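Local coordinates for cytoplasmic export protein 1 (Saccharomyces cerevisiae, PDB 3VWA), which serves in the nuclear tRNA export machinery, where it may collect tRNA from export receptors at the nuclear pore and deliver aminoacylated tRNA to the translation machinery, at residues A[112-116]-A[142-146]; A[355-359]-A[391-396]; A[474-478]-A[510-515]. All coordinates share one frame; numbering follows the deposited sequence.

In the fold
The three contacts follow one another along an elongated chain that joins a kinase-like domain to a HEAT-repeat arm. Contact 1 comes first and belongs to the kinase-like part, where helix 106-122 packs on strand 144-146. Its centre lies about 45 Å from that of contact 2 and about 67 Å from that of contact 3, across the centre of the chain. Contacts 2 and 3 share one plan within the arm: the N-terminal part of a helix meets the capped start of the next helix but one, 355-368 with 394-407 and 474-487 with 513-536. Their centres are about 29 Å apart, and the same junction recurs along the stack of helices that extends the molecule.

Contact 1: residues A[112-116]-A[142-146]; sequences GISQL and GEWVL
The backbone of Gly112 lies against one face of the Trp144 indole, and this is the tight part of the contact. Its CA sits 3.3 Å from the centroid of the six-membered ring, 18° off the normal, a CH-pi contact over the face. Such closeness depends on the missing side chain, since a CB on Gly112 would fall on the indole. Leu116 closes the same ring at its edge, its CG lying in the ring plane, while Leu116 CD2 passes 3.8 Å from Trp144 CB and goes on to meet Leu146 CD2 at 4.0 Å. The indole NE1 is hydrogen-bonded to Thr280 OG1, and Phe94 meets the ring edge-to-face.

On the other flank the packing gives way to polar, hydrated contact. With CG beside the backbone N (chi1 -71°) and the chain extended beyond it, Gln115 reaches the strand, where OE1 accepts Trp144 N at 2.9 Å. The bond is fairly straight, but the donor stands well above the plane of the Gln115 side-chain carbonyl. A water donates to that oxygen and also to Gly142 O at 2.9 Å, so Gln115 OE1 is gripped twice, beside the partly exposed Glu143. A long helix packed on, and running roughly along, the last strand of a short antiparallel pair, here 136-138 and 144-146, is consistent with the C-terminal lobe of the protein-kinase fold.

Contact 2: residues A[355-359]-A[391-396]; sequences RQVRF and DSDATL
The guanidinium of Arg355 carries Asp391 OD2 and Asp393 CB over the same face, CB 3.5 Å from Arg355 NE, while the ring of Phe359 carries Leu396 CD2 over one of its faces. At the ring's edge, near CZ, lie the oxygens of Thr395 and Asp393, although these two stand too close together in the model for their exact places to be trusted. Leu396 CD2 is 4.1 Å from the centroid of the Phe359 ring, a CH-pi contact offset toward the rim.

Asp391 and Arg355 approach from opposite directions with their planes 81° apart. The carboxylate therefore does not lie side by side with the guanidinium, and although Arg355 NH2 is 2.7 Å from Asp391 OD1, the hydrogen bond within this salt bridge is weak and much bent. Charge attraction probably does more here than a directed N-H. Bends at chi2 and chi3, 98° and 93°, bring the arginine round so that its CD also lies 3.9 Å from Leu396 CD1. Leu396 is thus wedged among three side chains, its CD2 also meeting Arg358 CG at 3.6 Å, while Arg358 sends NH1 away to Phe350 O. A serine in place of Arg355 would probably leave the Asp391 carboxylate without its charged mate and uncover one flank of Leu396.

Asp391 is held within its own turn: its OD2 accepts Asp393 N at 3.1 Å, an Asx turn, and its carbonyl receives Arg397 NH1. Asp393 stands at the N-cap of helix 394-407, the exact place of its OD2 being less certain. An aspartate in the turn, an arginine six residues on, and a layered stack of helices are characteristic of HEAT repeats, and this turn belongs to the repeat spanning 381-419.

Contact 3: residues A[474-478]-A[510-515]; sequences VKPRL and DKSPIV
Arg477 and Asp510 form the polar first shell, meeting with two nitrogens against two oxygens in a salt bridge. Arg477 NH2 gives the shorter and straighter bond, 2.6 Å to Asp510 OD1 at 152°, entering on the syn lone pair, whereas Arg477 NE to Asp510 OD2 is a weak, bent bond of 2.8 Å. With CG opposite its backbone N (chi1 -162°), Asp510 turns its carboxylate to the arginine. The two planes are 37° apart, so the pairing is twisted and not flat.

Beside it runs an apolar seam. Leu478 CD2 presses on Ile514 CG1 at 3.4 Å, tighter than usual for two carbons, the side chains crossing at about a right angle. The same methyl reaches Val515 CG2 at 3.8 Å, and Val474 CG2 rests on Ser512 CB at 3.7 Å.

A second shell holds these groups in place. Asp510 OD1 also accepts Ser512 N at 2.9 Å, met on the anti side, an Asx turn that orients the carboxylate and lets one oxygen serve both the arginine and the backbone. Ser512 stands at the N-cap, its OG taking a weak bond from Val515 N. Arg477 NH1 is hydrogen-bonded to Asp471 O, and Val474 CA lies over one face of the guanidinium.

Farther out, Pro476 packs on helix 433-446, where Lys475 also forms a salt bridge with Glu434. The N-terminal part of helix 474-487 is thus pinned between helix 433-446 and the start of helix 513-536, and helix 493-504 comes between 474-487 and 513-536 in the chain.

Contact 1: residues A[112-116]-A[142-146]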
ATOM      1  N   GLY A 112      -6.390   3.096 -18.775  1.00 29.13           N
ATOM      2  CA  GLY A 112      -7.227   4.266 -18.441  1.00 25.91           C
ATOM      3  C   GLY A 112      -7.969   4.764 -19.657  1.00 27.99           C
ATOM      4  O   GLY A 112      -9.163   5.075 -19.626  1.00 26.58           O
ATOM      5  N   ILE A 113      -7.267   4.787 -20.776  1.00 28.65           N
ATOM      6  CA  ILE A 113      -7.906   5.182 -22.040  1.00 26.79           C
ATOM      7  C   ILE A 113      -9.083   4.273 -22.349  1.00 25.79           C
ATOM      8  O   ILE A 113     -10.121   4.740 -22.810  1.00 25.20           O
ATOM      9  CB  ILE A 113      -6.892   5.137 -23.194  1.00 27.50           C
ATOM     10  CG1 ILE A 113      -5.951   6.350 -23.062  1.00 29.83           C
ATOM     11  CG2 ILE A 113      -7.580   5.163 -24.539  1.00 21.97           C
ATOM     12  CD1 ILE A 113      -4.750   6.259 -24.003  1.00 28.40           C
ATOM     13  N   SER A 114      -8.921   2.981 -22.086  1.00 26.00           N
ATOM     14  CA  SER A 114     -10.024   2.020 -22.298  1.00 24.82           C
ATOM     15  C   SER A 114     -11.235   2.309 -21.356  1.00 27.39           C
ATOM     16  O   SER A 114     -12.398   2.117 -21.748  1.00 26.33           O
ATOM     17  CB  SER A 114      -9.555   0.570 -22.210  1.00 24.07           C
ATOM     18  OG  SER A 114      -9.377   0.083 -20.879  1.00 23.86           O
ATOM     19  N   GLN A 115     -10.971   2.838 -20.159  1.00 24.23           N
ATOM     20  CA  GLN A 115     -12.045   3.183 -19.257  1.00 26.10           C
ATOM     21  C   GLN A 115     -12.781   4.427 -19.760  1.00 30.03           C
ATOM     22  O   GLN A 115     -14.004   4.495 -19.674  1.00 33.41           O
ATOM     23  CB  GLN A 115     -11.508   3.378 -17.842  1.00 26.97           C
ATOM     24  CG  GLN A 115     -11.078   2.079 -17.177  1.00 23.96           C
ATOM     25  CD  GLN A 115     -10.063   2.291 -16.091  1.00 24.30           C
ATOM     26  OE1 GLN A 115      -9.574   3.406 -15.883  1.00 25.05           O
ATOM     27  NE2 GLN A 115      -9.738   1.218 -15.370  1.00 24.50           N
ATOM     28  N   LEU A 116     -12.043   5.376 -20.345  1.00 30.51           N
ATOM     29  CA  LEU A 116     -12.637   6.601 -20.874  1.00 27.62           C
ATOM     30  C   LEU A 116     -13.492   6.274 -22.106  1.00 27.45           C
ATOM     31  O   LEU A 116     -14.540   6.881 -22.309  1.00 28.34           O
ATOM     32  CB  LEU A 116     -11.539   7.611 -21.252  1.00 27.26           C
ATOM     33  CG  LEU A 116     -10.688   8.199 -20.146  1.00 26.34           C
ATOM     34  CD1 LEU A 116      -9.805   9.257 -20.774  1.00 30.51           C
ATOM     35  CD2 LEU A 116     -11.523   8.869 -19.048  1.00 25.07           C
ATOM     36  N   GLY A 142      -9.231   3.657  -8.646  1.00 28.66           N
ATOM     37  CA  GLY A 142      -8.132   3.908  -9.593  1.00 26.36           C
ATOM     38  C   GLY A 142      -8.610   3.994 -11.035  1.00 29.25           C
ATOM     39  O   GLY A 142      -7.797   4.102 -11.953  1.00 27.68           O
ATOM     40  N   GLU A 143      -9.929   3.978 -11.225  1.00 25.36           N
ATOM     41  CA  GLU A 143     -10.512   3.953 -12.546  1.00 28.69           C
ATOM     42  C   GLU A 143     -10.717   5.397 -12.979  1.00 24.93           C
ATOM     43  O   GLU A 143     -11.061   6.287 -12.168  1.00 25.75           O
ATOM     44  CB  GLU A 143     -11.898   3.238 -12.567  1.00 28.92           C
ATOM     45  CG  GLU A 143     -11.955   1.753 -12.193  1.00 29.70           C
ATOM     46  CD  GLU A 143     -13.419   1.273 -11.966  1.00 32.27           C
ATOM     47  OE1 GLU A 143     -14.114   1.894 -11.133  1.00 33.05           O
ATOM     48  OE2 GLU A 143     -13.910   0.332 -12.634  1.00 27.93           O
ATOM     49  N   TRP A 144     -10.603   5.600 -14.279  1.00 23.38           N
ATOM     50  CA  TRP A 144     -10.619   6.962 -14.825  1.00 26.91           C
ATOM     51  C   TRP A 144     -12.032   7.312 -15.066  1.00 25.79           C
ATOM     52  O   TRP A 144     -12.697   6.597 -15.804  1.00 24.27           O
ATOM     53  CB  TRP A 144      -9.832   7.020 -16.153  1.00 25.77           C
ATOM     54  CG  TRP A 144      -8.344   6.842 -15.943  1.00 28.38           C
ATOM     55  CD1 TRP A 144      -7.699   6.383 -14.792  1.00 26.00           C
ATOM     56  CD2 TRP A 144      -7.279   7.105 -16.905  1.00 27.61           C
ATOM     57  NE1 TRP A 144      -6.361   6.376 -14.958  1.00 29.57           N
ATOM     58  CE2 TRP A 144      -6.028   6.799 -16.214  1.00 30.90           C
ATOM     59  CE3 TRP A 144      -7.236   7.566 -18.238  1.00 29.79           C
ATOM     60  CZ2 TRP A 144      -4.772   6.918 -16.852  1.00 29.07           C
ATOM     61  CZ3 TRP A 144      -5.970   7.671 -18.886  1.00 26.40           C
ATOM     62  CH2 TRP A 144      -4.771   7.357 -18.192  1.00 31.33           C
ATOM     63  N   VAL A 145     -12.467   8.420 -14.453  1.00 26.13           N
ATOM     64  CA  VAL A 145     -13.818   8.996 -14.564  1.00 26.14           C
ATOM     65  C   VAL A 145     -13.869  10.468 -15.137  1.00 29.98           C
ATOM     66  O   VAL A 145     -12.871  11.199 -15.097  1.00 29.33           O
ATOM     67  CB  VAL A 145     -14.608   8.838 -13.227  1.00 28.29           C
ATOM     68  CG1 VAL A 145     -14.930   7.355 -12.956  1.00 29.06           C
ATOM     69  CG2 VAL A 145     -13.849   9.444 -12.025  1.00 24.88           C
ATOM     70  N   LEU A 146     -15.035  10.892 -15.641  1.00 26.90           N
ATOM     71  CA  LEU A 146     -15.147  12.134 -16.394  1.00 28.95           C
ATOM     72  C   LEU A 146     -16.004  13.169 -15.695  1.00 32.51           C
ATOM     73  O   LEU A 146     -17.028  12.869 -15.083  1.00 33.04           O
ATOM     74  CB  LEU A 146     -15.716  11.890 -17.799  1.00 27.29           C
ATOM     75  CG  LEU A 146     -14.708  11.333 -18.817  1.00 29.90           C
ATOM     76  CD1 LEU A 146     -15.382  10.913 -20.135  1.00 28.92           C
ATOM     77  CD2 LEU A 146     -13.555  12.325 -19.053  1.00 26.13           C
TER
HETATM   78  O   HOH W   1      -7.311   2.903 -14.507  1.00 24.90           O

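Contact 2: residues A[355-359]-A[391-396]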
ATOM      1  N   ARG A 355       3.531 -23.956   8.215  1.00 31.87           N
ATOM      2  CA  ARG A 355       4.928 -23.564   8.395  1.00 33.29           C
ATOM      3  C   ARG A 355       5.388 -22.558   7.348  1.00 32.72           C
ATOM      4  O   ARG A 355       6.090 -21.613   7.647  1.00 37.40           O
ATOM      5  CB  ARG A 355       5.758 -24.827   8.211  1.00 38.33           C
ATOM      6  CG  ARG A 355       7.109 -24.865   8.872  1.00 41.06           C
ATOM      7  CD  ARG A 355       6.898 -25.617  10.156  1.00 43.71           C
ATOM      8  NE  ARG A 355       7.149 -27.035  10.030  1.00 39.38           N
ATOM      9  CZ  ARG A 355       6.734 -27.960  10.893  1.00 44.04           C
ATOM     10  NH1 ARG A 355       7.019 -29.242  10.665  1.00 46.59           N
ATOM     11  NH2 ARG A 355       6.029 -27.627  11.975  1.00 43.18           N
ATOM     12  N   GLN A 356       5.000 -22.783   6.102  1.00 31.55           N
ATOM     13  CA  GLN A 356       5.390 -21.909   5.018  1.00 31.08           C
ATOM     14  C   GLN A 356       4.732 -20.513   5.108  1.00 29.01           C
ATOM     15  O   GLN A 356       5.283 -19.508   4.640  1.00 26.48           O
ATOM     16  CB  GLN A 356       5.062 -22.631   3.693  1.00 32.68           C
ATOM     17  CG  GLN A 356       5.956 -23.864   3.457  1.00 34.63           C
ATOM     18  CD  GLN A 356       7.445 -23.636   3.794  1.00 37.15           C
ATOM     19  OE1 GLN A 356       8.081 -22.663   3.341  1.00 44.28           O
ATOM     20  NE2 GLN A 356       8.017 -24.559   4.581  1.00 37.52           N
ATOM     21  N   VAL A 357       3.535 -20.471   5.682  1.00 25.58           N
ATOM     22  CA  VAL A 357       2.895 -19.236   6.011  1.00 27.35           C
ATOM     23  C   VAL A 357       3.728 -18.460   7.049  1.00 28.43           C
ATOM     24  O   VAL A 357       4.026 -17.285   6.871  1.00 27.11           O
ATOM     25  CB  VAL A 357       1.458 -19.451   6.569  1.00 27.49           C
ATOM     26  CG1 VAL A 357       0.917 -18.171   7.168  1.00 25.62           C
ATOM     27  CG2 VAL A 357       0.502 -19.919   5.458  1.00 31.71           C
ATOM     28  N   ARG A 358       4.022 -19.131   8.149  1.00 29.57           N
ATOM     29  CA  ARG A 358       4.750 -18.557   9.255  1.00 30.81           C
ATOM     30  C   ARG A 358       6.152 -18.057   8.802  1.00 29.34           C
ATOM     31  O   ARG A 358       6.541 -16.960   9.172  1.00 27.33           O
ATOM     32  CB  ARG A 358       4.868 -19.570  10.398  1.00 27.24           C
ATOM     33  CG  ARG A 358       5.715 -19.052  11.557  1.00 31.00           C
ATOM     34  CD  ARG A 358       5.073 -17.851  12.246  1.00 30.17           C
ATOM     35  NE  ARG A 358       3.826 -18.215  12.939  1.00 30.30           N
ATOM     36  CZ  ARG A 358       3.740 -18.797  14.147  1.00 34.78           C
ATOM     37  NH1 ARG A 358       2.530 -19.033  14.700  1.00 32.18           N
ATOM     38  NH2 ARG A 358       4.854 -19.109  14.823  1.00 28.62           N
ATOM     39  N   PHE A 359       6.885 -18.815   7.983  1.00 28.31           N
ATOM     40  CA  PHE A 359       8.145 -18.250   7.426  1.00 29.69           C
ATOM     41  C   PHE A 359       7.852 -16.906   6.689  1.00 29.68           C
ATOM     42  O   PHE A 359       8.604 -15.915   6.769  1.00 25.40           O
ATOM     43  CB  PHE A 359       8.766 -19.224   6.419  1.00 30.42           C
ATOM     44  CG  PHE A 359       9.541 -20.383   7.038  1.00 32.45           C
ATOM     45  CD1 PHE A 359      10.697 -20.160   7.810  1.00 32.37           C
ATOM     46  CD2 PHE A 359       9.149 -21.715   6.790  1.00 29.19           C
ATOM     47  CE1 PHE A 359      11.423 -21.245   8.330  1.00 30.45           C
ATOM     48  CE2 PHE A 359       9.854 -22.786   7.339  1.00 28.91           C
ATOM     49  CZ  PHE A 359      11.000 -22.548   8.094  1.00 29.48           C
ATOM     50  N   ASP A 391       8.441 -25.377  17.683  1.00 44.76           N
ATOM     51  CA  ASP A 391       8.075 -26.142  16.484  1.00 39.38           C
ATOM     52  C   ASP A 391       9.154 -27.195  16.184  1.00 39.81           C
ATOM     53  O   ASP A 391      10.305 -27.019  16.568  1.00 35.61           O
ATOM     54  CB  ASP A 391       7.931 -25.172  15.304  1.00 41.69           C
ATOM     55  CG  ASP A 391       7.304 -25.815  14.053  1.00 41.76           C
ATOM     56  OD1 ASP A 391       6.076 -25.865  13.959  1.00 47.50           O
ATOM     57  OD2 ASP A 391       8.037 -26.232  13.145  1.00 44.05           O
ATOM     58  N   SER A 392       8.782 -28.275  15.472  1.00 40.47           N
ATOM     59  CA  SER A 392       9.667 -29.402  15.253  1.00 37.49           C
ATOM     60  C   SER A 392      10.683 -29.130  14.192  1.00 38.13           C
ATOM     61  O   SER A 392      11.724 -29.767  14.173  1.00 34.54           O
ATOM     62  CB  SER A 392       8.877 -30.692  14.914  1.00 41.42           C
ATOM     63  OG  SER A 392       8.275 -30.634  13.619  1.00 43.12           O
ATOM     64  N   ASP A 393      10.376 -28.213  13.280  1.00 42.00           N
ATOM     65  CA  ASP A 393      11.311 -27.858  12.205  1.00 37.32           C
ATOM     66  C   ASP A 393      12.341 -26.856  12.790  1.00 38.73           C
ATOM     67  O   ASP A 393      11.977 -25.788  13.298  1.00 40.44           O
ATOM     68  CB  ASP A 393      10.513 -27.243  11.046  1.00 36.12           C
ATOM     69  CG  ASP A 393      11.368 -26.948   9.838  1.00 39.81           C
ATOM     70  OD1 ASP A 393      11.445 -27.767   8.873  1.00 54.92           O
ATOM     71  OD2 ASP A 393      12.033 -25.922   9.838  1.00 36.00           O
ATOM     72  N   ALA A 394      13.621 -27.215  12.751  1.00 38.75           N
ATOM     73  CA  ALA A 394      14.673 -26.428  13.384  1.00 32.99           C
ATOM     74  C   ALA A 394      14.833 -25.094  12.689  1.00 35.37           C
ATOM     75  O   ALA A 394      15.216 -24.075  13.305  1.00 37.60           O
ATOM     76  CB  ALA A 394      15.986 -27.192  13.373  1.00 29.86           C
ATOM     77  N   THR A 395      14.491 -25.064  11.411  1.00 35.76           N
ATOM     78  CA  THR A 395      14.609 -23.807  10.648  1.00 33.04           C
ATOM     79  C   THR A 395      13.503 -22.801  11.046  1.00 29.70           C
ATOM     80  O   THR A 395      13.757 -21.556  11.110  1.00 24.79           O
ATOM     81  CB  THR A 395      14.710 -24.066   9.129  1.00 31.50           C
ATOM     82  OG1 THR A 395      13.598 -24.874   8.750  1.00 40.87           O
ATOM     83  CG2 THR A 395      15.929 -24.871   8.824  1.00 27.59           C
ATOM     84  N   LEU A 396      12.298 -23.299  11.358  1.00 30.62           N
ATOM     85  CA  LEU A 396      11.282 -22.368  11.878  1.00 29.85           C
ATOM     86  C   LEU A 396      11.715 -21.858  13.269  1.00 29.68           C
ATOM     87  O   LEU A 396      11.601 -20.653  13.564  1.00 31.24           O
ATOM     88  CB  LEU A 396       9.884 -22.979  11.954  1.00 31.18           C
ATOM     89  CG  LEU A 396       8.677 -22.150  11.486  1.00 37.42           C
ATOM     90  CD1 LEU A 396       7.439 -22.377  12.334  1.00 41.09           C
ATOM     91  CD2 LEU A 396       8.960 -20.659  11.361  1.00 40.44           C
TER

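Contact 3: residues A[474-478]-A[510-515]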
ATOM      1  N   VAL A 474      31.869 -26.344  19.291  1.00 31.51           N
ATOM      2  CA  VAL A 474      32.733 -25.167  19.318  1.00 31.48           C
ATOM      3  C   VAL A 474      31.977 -23.874  18.994  1.00 33.65           C
ATOM      4  O   VAL A 474      32.289 -22.813  19.541  1.00 34.98           O
ATOM      5  CB  VAL A 474      33.972 -25.353  18.399  1.00 33.00           C
ATOM      6  CG1 VAL A 474      34.753 -24.054  18.149  1.00 31.16           C
ATOM      7  CG2 VAL A 474      34.917 -26.367  19.009  1.00 33.92           C
ATOM      8  N   LYS A 475      30.966 -23.944  18.142  1.00 29.56           N
ATOM      9  CA  LYS A 475      30.355 -22.713  17.657  1.00 30.44           C
ATOM     10  C   LYS A 475      29.712 -21.845  18.770  1.00 27.59           C
ATOM     11  O   LYS A 475      29.894 -20.638  18.746  1.00 29.16           O
ATOM     12  CB  LYS A 475      29.386 -22.967  16.499  1.00 30.74           C
ATOM     13  CG  LYS A 475      29.048 -21.702  15.701  1.00 34.41           C
ATOM     14  CD  LYS A 475      28.210 -22.001  14.442  1.00 37.89           C
ATOM     15  CE  LYS A 475      28.055 -20.758  13.563  1.00 39.66           C
ATOM     16  NZ  LYS A 475      27.394 -21.018  12.247  1.00 41.51           N
ATOM     17  N   PRO A 476      28.958 -22.448  19.709  1.00 24.87           N
ATOM     18  CA  PRO A 476      28.313 -21.689  20.798  1.00 27.36           C
ATOM     19  C   PRO A 476      29.297 -21.147  21.839  1.00 30.16           C
ATOM     20  O   PRO A 476      29.033 -20.114  22.466  1.00 29.07           O
ATOM     21  CB  PRO A 476      27.349 -22.699  21.421  1.00 25.60           C
ATOM     22  CG  PRO A 476      27.108 -23.725  20.282  1.00 26.66           C
ATOM     23  CD  PRO A 476      28.470 -23.845  19.663  1.00 25.59           C
ATOM     24  N   ARG A 477      30.449 -21.802  21.969  1.00 31.88           N
ATOM     25  CA  ARG A 477      31.530 -21.301  22.815  1.00 29.02           C
ATOM     26  C   ARG A 477      32.088 -20.031  22.213  1.00 29.24           C
ATOM     27  O   ARG A 477      32.194 -18.986  22.895  1.00 31.94           O
ATOM     28  CB  ARG A 477      32.592 -22.393  23.022  1.00 31.78           C
ATOM     29  CG  ARG A 477      31.957 -23.759  23.297  1.00 30.79           C
ATOM     30  CD  ARG A 477      32.757 -24.604  24.265  1.00 29.81           C
ATOM     31  NE  ARG A 477      34.028 -24.991  23.702  1.00 32.11           N
ATOM     32  CZ  ARG A 477      34.228 -26.110  23.003  1.00 32.02           C
ATOM     33  NH1 ARG A 477      33.234 -26.962  22.805  1.00 33.30           N
ATOM     34  NH2 ARG A 477      35.420 -26.367  22.492  1.00 29.68           N
ATOM     35  N   LEU A 478      32.383 -20.076  20.916  1.00 29.51           N
ATOM     36  CA  LEU A 478      32.818 -18.883  20.179  1.00 27.72           C
ATOM     37  C   LEU A 478      31.794 -17.753  20.235  1.00 28.13           C
ATOM     38  O   LEU A 478      32.147 -16.595  20.161  1.00 28.39           O
ATOM     39  CB  LEU A 478      33.050 -19.266  18.723  1.00 28.80           C
ATOM     40  CG  LEU A 478      34.209 -20.246  18.456  1.00 30.08           C
ATOM     41  CD1 LEU A 478      34.167 -20.669  17.013  1.00 30.33           C
ATOM     42  CD2 LEU A 478      35.577 -19.676  18.793  1.00 31.18           C
ATOM     43  N   ASP A 510      40.226 -24.414  27.063  1.00 31.34           N
ATOM     44  CA  ASP A 510      39.332 -25.150  26.200  1.00 33.68           C
ATOM     45  C   ASP A 510      40.157 -26.077  25.295  1.00 34.31           C
ATOM     46  O   ASP A 510      41.288 -25.743  24.953  1.00 31.84           O
ATOM     47  CB  ASP A 510      38.620 -24.135  25.332  1.00 31.28           C
ATOM     48  CG  ASP A 510      37.367 -24.680  24.681  1.00 33.90           C
ATOM     49  OD1 ASP A 510      37.466 -25.128  23.509  1.00 32.49           O
ATOM     50  OD2 ASP A 510      36.273 -24.612  25.308  1.00 33.77           O
ATOM     51  N   LYS A 511      39.574 -27.202  24.902  1.00 35.45           N
ATOM     52  CA  LYS A 511      40.227 -28.154  23.961  1.00 40.01           C
ATOM     53  C   LYS A 511      40.393 -27.583  22.568  1.00 40.75           C
ATOM     54  O   LYS A 511      41.223 -28.055  21.801  1.00 43.02           O
ATOM     55  CB  LYS A 511      39.437 -29.451  23.842  1.00 40.83           C
ATOM     56  CG  LYS A 511      39.192 -30.158  25.168  1.00 50.36           C
ATOM     57  CD  LYS A 511      37.886 -30.944  25.174  1.00 54.90           C
ATOM     58  CE  LYS A 511      37.284 -31.017  26.582  1.00 55.51           C
ATOM     59  NZ  LYS A 511      35.960 -31.701  26.578  1.00 56.65           N
ATOM     60  N   SER A 512      39.593 -26.579  22.217  1.00 40.55           N
ATOM     61  CA  SER A 512      39.625 -26.050  20.861  1.00 38.27           C
ATOM     62  C   SER A 512      40.691 -24.959  20.763  1.00 36.69           C
ATOM     63  O   SER A 512      40.657 -23.989  21.512  1.00 37.01           O
ATOM     64  CB  SER A 512      38.245 -25.514  20.498  1.00 36.85           C
ATOM     65  OG  SER A 512      38.328 -24.607  19.409  1.00 42.31           O
ATOM     66  N   PRO A 513      41.669 -25.105  19.844  1.00 43.78           N
ATOM     67  CA  PRO A 513      42.708 -24.039  19.853  1.00 40.38           C
ATOM     68  C   PRO A 513      42.119 -22.653  19.562  1.00 41.70           C
ATOM     69  O   PRO A 513      42.604 -21.633  20.083  1.00 43.23           O
ATOM     70  CB  PRO A 513      43.692 -24.454  18.742  1.00 43.31           C
ATOM     71  CG  PRO A 513      43.069 -25.612  18.019  1.00 43.63           C
ATOM     72  CD  PRO A 513      41.825 -26.070  18.731  1.00 39.43           C
ATOM     73  N   ILE A 514      41.065 -22.611  18.754  1.00 40.92           N
ATOM     74  CA  ILE A 514      40.533 -21.317  18.355  1.00 36.51           C
ATOM     75  C   ILE A 514      39.831 -20.618  19.550  1.00 34.22           C
ATOM     76  O   ILE A 514      39.902 -19.404  19.686  1.00 29.52           O
ATOM     77  CB  ILE A 514      39.752 -21.306  16.996  1.00 40.30           C
ATOM     78  CG1 ILE A 514      38.324 -20.817  17.152  1.00 43.89           C
ATOM     79  CG2 ILE A 514      39.888 -22.594  16.163  1.00 40.43           C
ATOM     80  CD1 ILE A 514      37.930 -19.890  16.019  1.00 48.19           C
ATOM     81  N   VAL A 515      39.218 -21.404  20.443  1.00 32.00           N
ATOM     82  CA  VAL A 515      38.598 -20.826  21.635  1.00 29.30           C
ATOM     83  C   VAL A 515      39.652 -20.341  22.579  1.00 29.47           C
ATOM     84  O   VAL A 515      39.522 -19.239  23.141  1.00 28.99           O
ATOM     85  CB  VAL A 515      37.687 -21.827  22.380  1.00 31.10           C
ATOM     86  CG1 VAL A 515      37.239 -21.264  23.727  1.00 28.31           C
ATOM     87  CG2 VAL A 515      36.507 -22.217  21.509  1.00 29.54           C
TER